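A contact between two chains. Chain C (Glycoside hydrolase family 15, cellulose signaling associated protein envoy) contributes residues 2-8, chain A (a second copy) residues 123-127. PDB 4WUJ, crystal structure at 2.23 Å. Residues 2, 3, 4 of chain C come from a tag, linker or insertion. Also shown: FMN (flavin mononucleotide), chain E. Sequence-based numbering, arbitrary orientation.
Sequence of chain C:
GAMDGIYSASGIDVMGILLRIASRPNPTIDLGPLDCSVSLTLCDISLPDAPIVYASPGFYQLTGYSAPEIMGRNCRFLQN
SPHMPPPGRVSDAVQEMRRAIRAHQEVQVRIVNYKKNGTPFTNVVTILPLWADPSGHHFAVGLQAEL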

# COMPACT_ATOMS: atom_id res chain seq x y z
N ALA C 2 -3.38 16.52 -17.40
CA ALA C 2 -2.77 16.41 -16.07
C ALA C 2 -2.83 14.98 -15.57
O ALA C 2 -3.82 14.27 -15.72
CB ALA C 2 -3.39 17.33 -15.11
N MET C 3 -1.72 14.55 -15.00
CA MET C 3 -1.54 13.18 -14.62
C MET C 3 -1.95 13.02 -13.15
O MET C 3 -1.73 11.96 -12.55
CB MET C 3 -0.06 12.79 -14.82
CG MET C 3 0.43 12.80 -16.26
SD MET C 3 -0.42 11.59 -17.28
CE MET C 3 -1.52 12.71 -18.14
N ASP C 4 -2.55 14.04 -12.55
CA ASP C 4 -2.86 13.91 -11.12
C ASP C 4 -3.84 12.76 -10.90
O ASP C 4 -4.88 12.63 -11.55
CB ASP C 4 -3.39 15.20 -10.50
CG ASP C 4 -3.07 15.29 -9.02
OD1 ASP C 4 -1.86 15.41 -8.69
OD2 ASP C 4 -4.01 15.20 -8.18
N GLY C 5 -3.45 11.86 -10.02
CA GLY C 5 -4.34 10.79 -9.65
C GLY C 5 -4.22 9.54 -10.47
O GLY C 5 -4.96 8.60 -10.18
N ILE C 6 -3.31 9.49 -11.47
CA ILE C 6 -3.11 8.22 -12.18
C ILE C 6 -2.57 7.12 -11.25
O ILE C 6 -2.74 5.96 -11.57
CB ILE C 6 -2.15 8.27 -13.41
CG1 ILE C 6 -0.70 8.54 -12.96
CG2 ILE C 6 -2.65 9.25 -14.47
CD1 ILE C 6 0.32 8.56 -14.12
N TYR C 7 -1.95 7.45 -10.11
CA TYR C 7 -1.43 6.36 -9.25
C TYR C 7 -2.32 6.09 -8.05
O TYR C 7 -1.92 5.39 -7.14
CB TYR C 7 0.05 6.58 -8.83
CG TYR C 7 0.98 6.71 -10.02
CD1 TYR C 7 1.10 5.69 -10.96
CD2 TYR C 7 1.70 7.86 -10.23
CE1 TYR C 7 1.97 5.82 -12.06
CE2 TYR C 7 2.55 8.00 -11.31
CZ TYR C 7 2.68 6.99 -12.22
OH TYR C 7 3.55 7.18 -13.31
N SER C 8 -3.53 6.69 -8.03
CA SER C 8 -4.58 6.31 -7.06
C SER C 8 -5.95 6.20 -7.72
O SER C 8 -6.64 7.20 -7.88
CB SER C 8 -4.66 7.32 -5.93
OG SER C 8 -5.68 6.96 -5.02
N ASN A 123 1.90 2.81 -20.86
CA ASN A 123 2.26 2.82 -19.47
C ASN A 123 2.79 4.17 -19.17
O ASN A 123 3.74 4.62 -19.84
CB ASN A 123 3.36 1.78 -19.19
CG ASN A 123 3.72 1.67 -17.70
OD1 ASN A 123 3.17 2.40 -16.84
ND2 ASN A 123 4.63 0.74 -17.38
N VAL A 124 2.22 4.84 -18.17
CA VAL A 124 2.80 6.11 -17.71
C VAL A 124 3.77 5.81 -16.53
O VAL A 124 3.33 5.57 -15.36
CB VAL A 124 1.73 7.17 -17.35
CG1 VAL A 124 2.37 8.40 -16.78
CG2 VAL A 124 0.91 7.55 -18.56
N VAL A 125 5.07 5.81 -16.85
CA VAL A 125 6.11 5.33 -15.94
C VAL A 125 6.85 6.49 -15.27
O VAL A 125 7.45 7.31 -15.94
CB VAL A 125 7.16 4.48 -16.70
CG1 VAL A 125 8.23 3.95 -15.72
CG2 VAL A 125 6.52 3.31 -17.41
N THR A 126 6.84 6.54 -13.93
CA THR A 126 7.63 7.50 -13.17
C THR A 126 8.71 6.76 -12.37
O THR A 126 8.42 5.82 -11.65
CB THR A 126 6.76 8.32 -12.18
OG1 THR A 126 5.72 8.94 -12.91
CG2 THR A 126 7.55 9.42 -11.48
N ILE A 127 9.96 7.21 -12.54
CA ILE A 127 11.12 6.61 -11.91
C ILE A 127 11.77 7.68 -11.06
O ILE A 127 12.03 8.78 -11.50
CB ILE A 127 12.14 6.09 -12.97
CG1 ILE A 127 11.52 4.96 -13.79
CG2 ILE A 127 13.41 5.60 -12.28
CD1 ILE A 127 12.19 4.73 -15.14
N1 FMN E . 10.73 0.55 -18.14
C2 FMN E . 9.51 0.26 -18.73
O2 FMN E . 9.40 0.14 -19.97
N3 FMN E . 8.41 0.08 -17.91
C4 FMN E . 8.51 0.19 -16.53
O4 FMN E . 7.48 0.01 -15.87
C4A FMN E . 9.76 0.50 -15.94
N5 FMN E . 9.95 0.60 -14.56
C5A FMN E . 11.17 0.95 -14.04
C6 FMN E . 11.33 1.05 -12.64
C7 FMN E . 12.56 1.40 -12.09
C7M FMN E . 12.68 1.53 -10.58
C8 FMN E . 13.67 1.56 -12.95
C8M FMN E . 15.04 1.88 -12.43
C9 FMN E . 13.51 1.42 -14.34
C9A FMN E . 12.27 1.13 -14.90
N10 FMN E . 12.12 0.98 -16.29
C10 FMN E . 10.87 0.67 -16.79
C1' FMN E . 13.24 1.22 -17.28
C2' FMN E . 14.12 0.02 -17.68
O2' FMN E . 14.35 -0.74 -16.51
C3' FMN E . 15.41 0.52 -18.31
O3' FMN E . 16.07 1.32 -17.34
C4' FMN E . 15.17 1.29 -19.64
O4' FMN E . 14.88 0.34 -20.64
C5' FMN E . 16.39 2.13 -20.04
O5' FMN E . 17.54 1.31 -19.97
P FMN E . 18.10 0.41 -21.18
O1P FMN E . 19.34 -0.35 -20.70
O2P FMN E . 17.16 -0.69 -21.56
O3P FMN E . 18.40 1.28 -22.35

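A single phenol oxygen carries all the polar contact here. Tyr C7 OH donates a hydrogen bond to the backbone oxygen Val A124 O at 2.6 Å. The same OH lies 2.8 Å from Thr A126 OG1, also a hydrogen bond. Both partners sit at the edge of the tyrosine ring, near its plane, where the lone pairs and proton of a phenol are directed. Tyr C7, Val A124 and Thr A126 are buried, so the hydroxyls need the partners they find.

Chain A offers a beta strand, chain C a loop. No backbone-to-backbone hydrogen bond joins them. The CA-to-CB bonds of Val A124 and Thr A126 both point toward the loop, as alternate residues of a strand do. Val A125 points away, to the flavin side, with its CG2 3.8 Å from FMN O4. Asn A123 ND2 comes within 3.3 Å of FMN O4, and Ile A127 CD1 within 3.6 Å of FMN C9A. One face of the strand thus meets the loop while the other lines the cofactor.

The loop is shaped by two overlapping turns. A type II turn runs from Met C3 to Ile C6, closed by Ile C6 N to Met C3 O at 3.1 Å. A type I turn follows, closed by Ser C8 N to Gly C5 O at 3.2 Å. Gly C5 has a positive phi of 91°, where a CB would jam against the preceding carbonyl oxygen.

The CA-to-CB bond of Tyr C7 points sideways, but its long ring, with chi1 in m, brings the hydroxyl to the strand. Beside this polar pair the contact is apolar. Ile C6 CD1 packs 3.4 Å from Val A124 CG1; these branched hydrocarbon side chains have no polar group to satisfy. Met C3, a tag residue, adds a looser touch, its SD 4.3 Å from Val A124 CG1. The patch is small, 187 Å² over both sides, and Val A124 and Tyr C7 supply most of it.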